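Local coordinates for putative transcriptional regulator (Clostridium difficile, PDB 3QI7), which is of unknown function but has a periplasmic-binding-protein-like fold, and therefore probably binds a small ligand, perhaps a sugar, at residues L64-I72 with S94-P102; R143-M154 with S363-Y371. One frame throughout, in Å; residues are numbered along the deposited sequence.

Contact 1 of 2, residues L64-I72 with S94-P102; sequences LPENFTSNI and STDQAGLLP
Phe68 pushes its ring between Leu100, Thr95 and Gln97. CE1 of Phe68 lies 3.6 Å from CG of Leu100, and CZ of Phe68 lies 3.7 Å from CB of Gln97. Both approaches to the ring are oblique. Thr95 OG1 instead sits at the ring edge, near its plane. With CG between the backbone N and the carbonyl carbon (chi1 84°), the Phe68 ring is directed at the second loop. Leu64 extends the apolar patch: its CD2 meets CD2 of Leu100 tip to tip at 4.0 Å. Nearer the surface, Thr69 crosses Gln97 at about a right angle, with CG2 of Thr69 3.4 Å from OE1 of Gln97. CD1 of Ile72 rests near Gly99. At the backbone angles of Gly99 a CB would jam against Ala98 O and collide with Ile72 CD1.

One water joins the two loops. It accepts from Thr69 N at 3.0 Å and donates to Gln97 OE1 at 2.7 Å. In the second shell, Gln20 OE1 is hydrogen-bonded to both Thr95 OG1 and Gln97 NE2. Thr95 OG1 also accepts from Gln97 N at 3.1 Å, which makes an ST turn. Helix 72-80 adds Ala75 against Leu64, Phe68 and Leu100.

The loops leave the ends of strands 57-63 and 88-94, which flank strand 13-19. The Phe68-Leu64-Leu100 cluster is apolar, Thr95 OG1 beside it is satisfied by Gln20 and Gln97 N, and polar groups nearer the surface are joined through water.

Contact 2 of 2, residues R143-M154 with S363-Y371; sequences RGKVLAERSKEM and SVILSQLIY
Arg150 reaches from helix 140-153 to the last strand and holds Leu366 O end-on with two nitrogens. NH1 of Arg150 is 2.9 Å from Leu366 O, and NH2 of Arg150 is 3.1 Å from the same oxygen. The oxygen lies in the guanidinium plane. The NH1 bond also lies in the carbonyl plane, whereas NH2 is tilted 28° from it. The chain, extended from CG to NE, carries the guanidinium to the strand. A water at the guanidinium edge, in plane, bridges Ile365 O and, weakly, Arg150 NH2.

Packing is close around this group. Gln368 N lies over one guanidinium face and CG1 of Val146 over the opposite one, both toward the rim. The Gln368 side chain, its CG anti to the backbone N (chi1 -178°), lies alongside Arg150 and points the opposite way. NE2 of Gln368 comes 3.7 Å from CB of Arg150. Ile365 packs its CG2 4.0 Å from CG1 of Val146, and its CD1 reaches CA of Arg143 at 4.0 Å.

The Met154 end is looser. SE of Met154, a selenomethionine, is 3.7 Å from NE2 of Gln368; CE of Met154 only approaches CG2 of Ile370 at 4.2 Å. Here a water donates to both Glu153 OE1 and Gln368 OE1.

Helix and strand segments run nearly parallel, 17° apart. The helix packs on strand 228-231 and helix 171-186, the strand in the larger sheet. This junction between lobes is consistent with the hinge region of a two-lobed periplasmic-binding-protein-like fold.

How the contacts relate
Both segments of contact 1 precede those of contact 2 along the chain. The contact centres are 30 Å apart, across the middle of the molecule from each other, and their nearest atoms stay about 11 Å apart. The larger mixed sheet links them. Contact 1 joins loops that leave the ends of strands 57-63 and 88-94, which flank strand 13-19. Contact 2 uses strand 361-370 of the same sheet, which pairs in parallel with strand 134-137. The other partner in contact 2, helix 140-153, touches strand 228-231 of the separate three-stranded sheet. Contact 1 therefore lies within one lobe, whereas contact 2 ties the two lobes together where the chain returns, joining the C-terminal strand to a helix of the other lobe.

Contact 1 of 2, residues L64-I72 with S94-P102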
# COMPACT_ATOMS: atom_id res chain seq x y z
N LEU A 64 -8.04 13.79 -9.54
CA LEU A 64 -8.28 14.88 -8.61
C LEU A 64 -7.39 16.09 -8.95
O LEU A 64 -6.28 15.92 -9.46
CB LEU A 64 -7.99 14.44 -7.17
CG LEU A 64 -8.88 13.37 -6.55
CD1 LEU A 64 -8.11 12.65 -5.43
CD2 LEU A 64 -10.21 13.94 -6.02
N PRO A 65 -7.84 17.30 -8.58
CA PRO A 65 -6.97 18.46 -8.70
C PRO A 65 -5.71 18.27 -7.86
O PRO A 65 -5.74 17.55 -6.88
CB PRO A 65 -7.83 19.63 -8.17
CG PRO A 65 -8.98 19.05 -7.51
CD PRO A 65 -9.13 17.61 -7.93
N GLU A 66 -4.61 18.88 -8.27
CA GLU A 66 -3.41 18.90 -7.43
C GLU A 66 -3.75 19.52 -6.08
O GLU A 66 -4.58 20.43 -6.01
CB GLU A 66 -2.29 19.70 -8.09
CG GLU A 66 -1.70 18.99 -9.31
CD GLU A 66 -0.45 19.67 -9.83
OE1 GLU A 66 -0.29 20.88 -9.61
OE2 GLU A 66 0.37 18.99 -10.46
N ASN A 67 -3.16 18.99 -5.01
CA ASN A 67 -3.28 19.58 -3.68
C ASN A 67 -4.75 19.66 -3.32
O ASN A 67 -5.23 20.71 -2.92
CB ASN A 67 -2.66 20.99 -3.67
CG ASN A 67 -1.20 20.99 -4.04
OD1 ASN A 67 -0.37 20.37 -3.38
ND2 ASN A 67 -0.87 21.69 -5.11
N PHE A 68 -5.46 18.55 -3.51
CA PHE A 68 -6.93 18.56 -3.52
C PHE A 68 -7.59 18.99 -2.20
O PHE A 68 -8.68 19.54 -2.23
CB PHE A 68 -7.52 17.22 -4.02
CG PHE A 68 -7.64 16.12 -2.96
CD1 PHE A 68 -8.71 16.12 -2.06
CD2 PHE A 68 -6.71 15.09 -2.90
CE1 PHE A 68 -8.83 15.11 -1.10
CE2 PHE A 68 -6.82 14.08 -1.95
CZ PHE A 68 -7.90 14.09 -1.04
N THR A 69 -6.93 18.73 -1.07
CA THR A 69 -7.43 19.18 0.24
C THR A 69 -7.50 20.73 0.31
O THR A 69 -8.36 21.30 0.99
CB THR A 69 -6.63 18.56 1.43
OG1 THR A 69 -5.27 19.01 1.42
CG2 THR A 69 -6.60 17.04 1.32
N SER A 70 -6.64 21.41 -0.46
CA SER A 70 -6.72 22.87 -0.61
C SER A 70 -7.68 23.31 -1.71
O SER A 70 -7.86 24.49 -1.92
CB SER A 70 -5.34 23.46 -0.88
OG SER A 70 -4.54 23.31 0.27
N ASN A 71 -8.29 22.36 -2.40
CA ASN A 71 -9.25 22.63 -3.46
C ASN A 71 -10.40 21.66 -3.33
O ASN A 71 -10.86 21.06 -4.31
CB ASN A 71 -8.58 22.44 -4.82
CG ASN A 71 -7.40 23.37 -5.00
OD1 ASN A 71 -7.57 24.56 -5.25
ND2 ASN A 71 -6.18 22.83 -4.83
N ILE A 72 -10.88 21.51 -2.09
CA ILE A 72 -11.76 20.41 -1.73
C ILE A 72 -13.12 20.39 -2.45
O ILE A 72 -13.65 19.32 -2.74
CB ILE A 72 -11.94 20.34 -0.18
CG1 ILE A 72 -12.34 18.91 0.25
CG2 ILE A 72 -12.88 21.43 0.33
CD1 ILE A 72 -11.22 17.89 0.08
N SER A 94 -8.98 6.01 -4.47
CA SER A 94 -7.70 5.66 -3.89
C SER A 94 -6.84 6.90 -3.53
O SER A 94 -6.24 7.50 -4.41
CB SER A 94 -6.93 4.73 -4.85
OG SER A 94 -5.77 4.16 -4.23
N THR A 95 -6.79 7.26 -2.25
CA THR A 95 -5.90 8.32 -1.73
C THR A 95 -5.66 8.11 -0.23
O THR A 95 -6.58 7.76 0.51
CB THR A 95 -6.49 9.78 -1.95
OG1 THR A 95 -5.63 10.78 -1.35
CG2 THR A 95 -7.89 9.92 -1.32
N ASP A 96 -4.44 8.35 0.24
CA ASP A 96 -4.14 8.32 1.68
C ASP A 96 -4.70 9.54 2.43
O ASP A 96 -4.67 9.59 3.66
CB ASP A 96 -2.62 8.29 1.91
CG ASP A 96 -1.95 7.00 1.46
OD1 ASP A 96 -2.54 5.89 1.64
OD2 ASP A 96 -0.81 7.12 0.94
N GLN A 97 -5.25 10.52 1.71
CA GLN A 97 -5.72 11.75 2.30
C GLN A 97 -7.23 11.67 2.60
O GLN A 97 -7.97 10.89 1.98
CB GLN A 97 -5.40 12.92 1.39
CG GLN A 97 -3.90 13.05 1.07
CD GLN A 97 -3.58 14.31 0.31
OE1 GLN A 97 -3.70 15.43 0.84
NE2 GLN A 97 -3.17 14.14 -0.94
N ALA A 98 -7.67 12.52 3.52
CA ALA A 98 -9.07 12.62 3.93
C ALA A 98 -9.73 13.79 3.24
O ALA A 98 -9.06 14.70 2.78
CB ALA A 98 -9.17 12.82 5.49
N GLY A 99 -11.07 13.75 3.18
CA GLY A 99 -11.84 14.86 2.68
C GLY A 99 -12.91 14.51 1.67
O GLY A 99 -13.83 15.32 1.46
N LEU A 100 -12.82 13.34 1.04
CA LEU A 100 -13.69 13.05 -0.10
C LEU A 100 -14.97 12.31 0.30
O LEU A 100 -15.89 12.13 -0.52
CB LEU A 100 -12.93 12.27 -1.18
CG LEU A 100 -11.68 12.98 -1.73
CD1 LEU A 100 -10.83 12.01 -2.59
CD2 LEU A 100 -12.05 14.26 -2.53
N LEU A 101 -15.08 11.93 1.57
CA LEU A 101 -16.25 11.17 2.01
C LEU A 101 -17.60 11.83 1.67
O LEU A 101 -18.51 11.14 1.19
CB LEU A 101 -16.16 10.83 3.50
CG LEU A 101 -17.21 9.88 4.08
CD1 LEU A 101 -17.31 8.58 3.29
CD2 LEU A 101 -16.88 9.59 5.55
N PRO A 102 -17.74 13.18 1.87
CA PRO A 102 -19.04 13.78 1.51
C PRO A 102 -19.43 13.53 0.06
O PRO A 102 -20.63 13.38 -0.23
CB PRO A 102 -18.84 15.28 1.78
CG PRO A 102 -17.76 15.33 2.83
CD PRO A 102 -16.82 14.19 2.42
O HOH W 1 -4.09 17.73 -0.59

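Contact 2 of 2, residues R143-M154 with S363-Y371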
# COMPACT_ATOMS: atom_id res chain seq x y z
N ARG A 143 0.36 -4.10 10.99
CA ARG A 143 1.66 -3.98 10.27
C ARG A 143 2.84 -4.11 11.22
O ARG A 143 3.82 -4.82 10.92
CB ARG A 143 1.73 -2.65 9.51
CG ARG A 143 3.11 -2.27 8.96
CD ARG A 143 3.36 -2.94 7.62
NE ARG A 143 4.78 -2.84 7.23
CZ ARG A 143 5.38 -1.74 6.79
NH1 ARG A 143 4.70 -0.61 6.64
NH2 ARG A 143 6.68 -1.77 6.47
N GLY A 144 2.77 -3.43 12.36
CA GLY A 144 3.84 -3.50 13.37
C GLY A 144 4.09 -4.91 13.86
O GLY A 144 5.24 -5.35 13.96
N LYS A 145 3.02 -5.60 14.21
CA LYS A 145 3.08 -6.94 14.73
C LYS A 145 3.77 -7.84 13.72
O LYS A 145 4.69 -8.58 14.06
CB LYS A 145 1.68 -7.44 15.04
CG LYS A 145 1.57 -8.89 15.58
CD LYS A 145 0.08 -9.27 15.92
CE LYS A 145 -0.05 -10.70 16.45
NZ LYS A 145 0.18 -11.67 15.37
N VAL A 146 3.36 -7.74 12.45
CA VAL A 146 3.83 -8.66 11.41
C VAL A 146 5.28 -8.36 11.05
O VAL A 146 6.08 -9.27 10.83
CB VAL A 146 2.89 -8.63 10.16
CG1 VAL A 146 3.51 -9.42 8.98
CG2 VAL A 146 1.43 -9.14 10.52
N LEU A 147 5.63 -7.09 11.03
CA LEU A 147 7.04 -6.68 10.77
C LEU A 147 7.99 -7.21 11.88
O LEU A 147 9.10 -7.67 11.60
CB LEU A 147 7.12 -5.18 10.63
CG LEU A 147 8.50 -4.53 10.54
CD1 LEU A 147 9.32 -5.06 9.35
CD2 LEU A 147 8.31 -2.99 10.47
N ALA A 148 7.56 -7.12 13.13
CA ALA A 148 8.34 -7.69 14.26
C ALA A 148 8.51 -9.20 14.09
O ALA A 148 9.62 -9.74 14.23
CB ALA A 148 7.63 -7.35 15.60
N GLU A 149 7.42 -9.89 13.78
CA GLU A 149 7.47 -11.36 13.60
C GLU A 149 8.37 -11.76 12.43
O GLU A 149 9.25 -12.62 12.58
CB GLU A 149 6.07 -11.94 13.44
CG GLU A 149 5.22 -11.76 14.69
CD GLU A 149 3.80 -12.25 14.48
OE1 GLU A 149 3.51 -12.73 13.38
OE2 GLU A 149 2.97 -12.15 15.43
N ARG A 150 8.21 -11.08 11.29
CA ARG A 150 8.98 -11.42 10.09
C ARG A 150 10.45 -11.14 10.28
O ARG A 150 11.30 -11.90 9.77
CB ARG A 150 8.40 -10.73 8.83
CG ARG A 150 7.10 -11.38 8.35
CD ARG A 150 6.41 -10.69 7.12
NE ARG A 150 5.10 -11.31 6.91
CZ ARG A 150 4.21 -10.96 5.99
NH1 ARG A 150 4.46 -10.01 5.09
NH2 ARG A 150 3.05 -11.58 5.96
N SER A 151 10.78 -10.07 11.02
CA SER A 151 12.14 -9.81 11.49
C SER A 151 12.73 -10.98 12.32
O SER A 151 13.87 -11.45 12.05
CB SER A 151 12.16 -8.50 12.34
OG SER A 151 11.84 -7.38 11.53
N LYS A 152 11.96 -11.45 13.31
CA LYS A 152 12.33 -12.59 14.16
C LYS A 152 12.61 -13.83 13.28
O LYS A 152 13.64 -14.48 13.44
CB LYS A 152 11.22 -12.91 15.20
CG LYS A 152 11.60 -14.00 16.25
CD LYS A 152 12.40 -13.44 17.41
CE LYS A 152 12.90 -14.51 18.35
NZ LYS A 152 13.24 -13.88 19.65
N GLU A 153 11.74 -14.08 12.32
CA GLU A 153 11.81 -15.29 11.47
C GLU A 153 13.06 -15.27 10.59
O GLU A 153 13.61 -16.32 10.25
CB GLU A 153 10.57 -15.45 10.63
CG GLU A 153 9.35 -15.67 11.51
CD GLU A 153 8.01 -15.46 10.81
OE1 GLU A 153 7.96 -15.46 9.58
OE2 GLU A 153 6.97 -15.29 11.50
N MSE A 154 13.50 -14.08 10.26
CA MSE A 154 14.72 -13.91 9.45
C MSE A 154 15.99 -13.97 10.29
O MSE A 154 17.09 -13.79 9.75
CB MSE A 154 14.63 -12.58 8.69
CG MSE A 154 13.53 -12.62 7.66
SE MSE A 154 13.23 -10.99 6.71
CE MSE A 154 14.71 -11.12 5.44
N SER A 363 -8.79 -4.76 6.69
CA SER A 363 -7.41 -4.38 6.50
C SER A 363 -6.69 -5.59 5.98
O SER A 363 -7.12 -6.71 6.23
CB SER A 363 -6.78 -3.82 7.77
OG SER A 363 -6.70 -4.80 8.77
N VAL A 364 -5.58 -5.37 5.27
CA VAL A 364 -4.88 -6.47 4.61
C VAL A 364 -3.39 -6.38 4.85
O VAL A 364 -2.85 -5.28 4.92
CB VAL A 364 -5.20 -6.52 3.07
CG1 VAL A 364 -5.02 -5.19 2.41
CG2 VAL A 364 -4.37 -7.57 2.33
N ILE A 365 -2.74 -7.53 4.99
CA ILE A 365 -1.29 -7.65 4.99
C ILE A 365 -1.01 -8.69 3.95
O ILE A 365 -1.64 -9.73 3.96
CB ILE A 365 -0.71 -8.18 6.36
CG1 ILE A 365 -1.02 -7.21 7.52
CG2 ILE A 365 0.83 -8.43 6.25
CD1 ILE A 365 -0.41 -5.83 7.41
N LEU A 366 -0.09 -8.43 3.04
CA LEU A 366 0.26 -9.43 2.01
C LEU A 366 1.30 -10.41 2.54
O LEU A 366 2.02 -10.09 3.48
CB LEU A 366 0.82 -8.73 0.76
CG LEU A 366 -0.18 -7.81 0.10
CD1 LEU A 366 0.47 -7.09 -1.11
CD2 LEU A 366 -1.42 -8.61 -0.33
N SER A 367 1.36 -11.59 1.93
CA SER A 367 2.38 -12.57 2.24
C SER A 367 3.75 -12.01 1.99
O SER A 367 3.95 -11.15 1.15
CB SER A 367 2.22 -13.85 1.43
OG SER A 367 1.19 -14.65 1.98
N GLN A 368 4.68 -12.51 2.77
CA GLN A 368 6.05 -12.07 2.73
C GLN A 368 6.72 -12.50 1.44
O GLN A 368 6.56 -13.62 0.98
CB GLN A 368 6.82 -12.69 3.90
CG GLN A 368 8.25 -12.23 3.97
CD GLN A 368 9.02 -12.90 5.09
OE1 GLN A 368 8.90 -14.10 5.29
NE2 GLN A 368 9.89 -12.16 5.73
N LEU A 369 7.55 -11.62 0.89
CA LEU A 369 8.48 -12.02 -0.15
C LEU A 369 9.87 -11.78 0.37
O LEU A 369 10.15 -10.71 0.91
CB LEU A 369 8.22 -11.20 -1.43
CG LEU A 369 9.25 -11.40 -2.56
CD1 LEU A 369 9.12 -12.81 -3.16
CD2 LEU A 369 9.07 -10.32 -3.63
N ILE A 370 10.75 -12.79 0.28
CA ILE A 370 12.14 -12.61 0.67
C ILE A 370 12.96 -12.68 -0.61
O ILE A 370 12.80 -13.58 -1.41
CB ILE A 370 12.62 -13.66 1.72
CG1 ILE A 370 11.81 -13.55 3.03
CG2 ILE A 370 14.10 -13.48 2.01
CD1 ILE A 370 11.95 -14.74 3.96
N TYR A 371 13.76 -11.66 -0.85
CA TYR A 371 14.59 -11.60 -2.05
C TYR A 371 15.68 -12.66 -2.05
O TYR A 371 16.28 -12.96 -1.02
CB TYR A 371 15.18 -10.18 -2.19
CG TYR A 371 14.11 -9.17 -2.53
CD1 TYR A 371 13.40 -9.28 -3.72
CD2 TYR A 371 13.78 -8.15 -1.65
CE1 TYR A 371 12.42 -8.35 -4.06
CE2 TYR A 371 12.75 -7.26 -1.96
CZ TYR A 371 12.08 -7.37 -3.16
OH TYR A 371 11.11 -6.47 -3.47
OXT TYR A 371 15.98 -13.23 -3.13
O HOH W 2 -0.03 -11.93 5.37
O HOH W 3 9.99 -15.16 7.50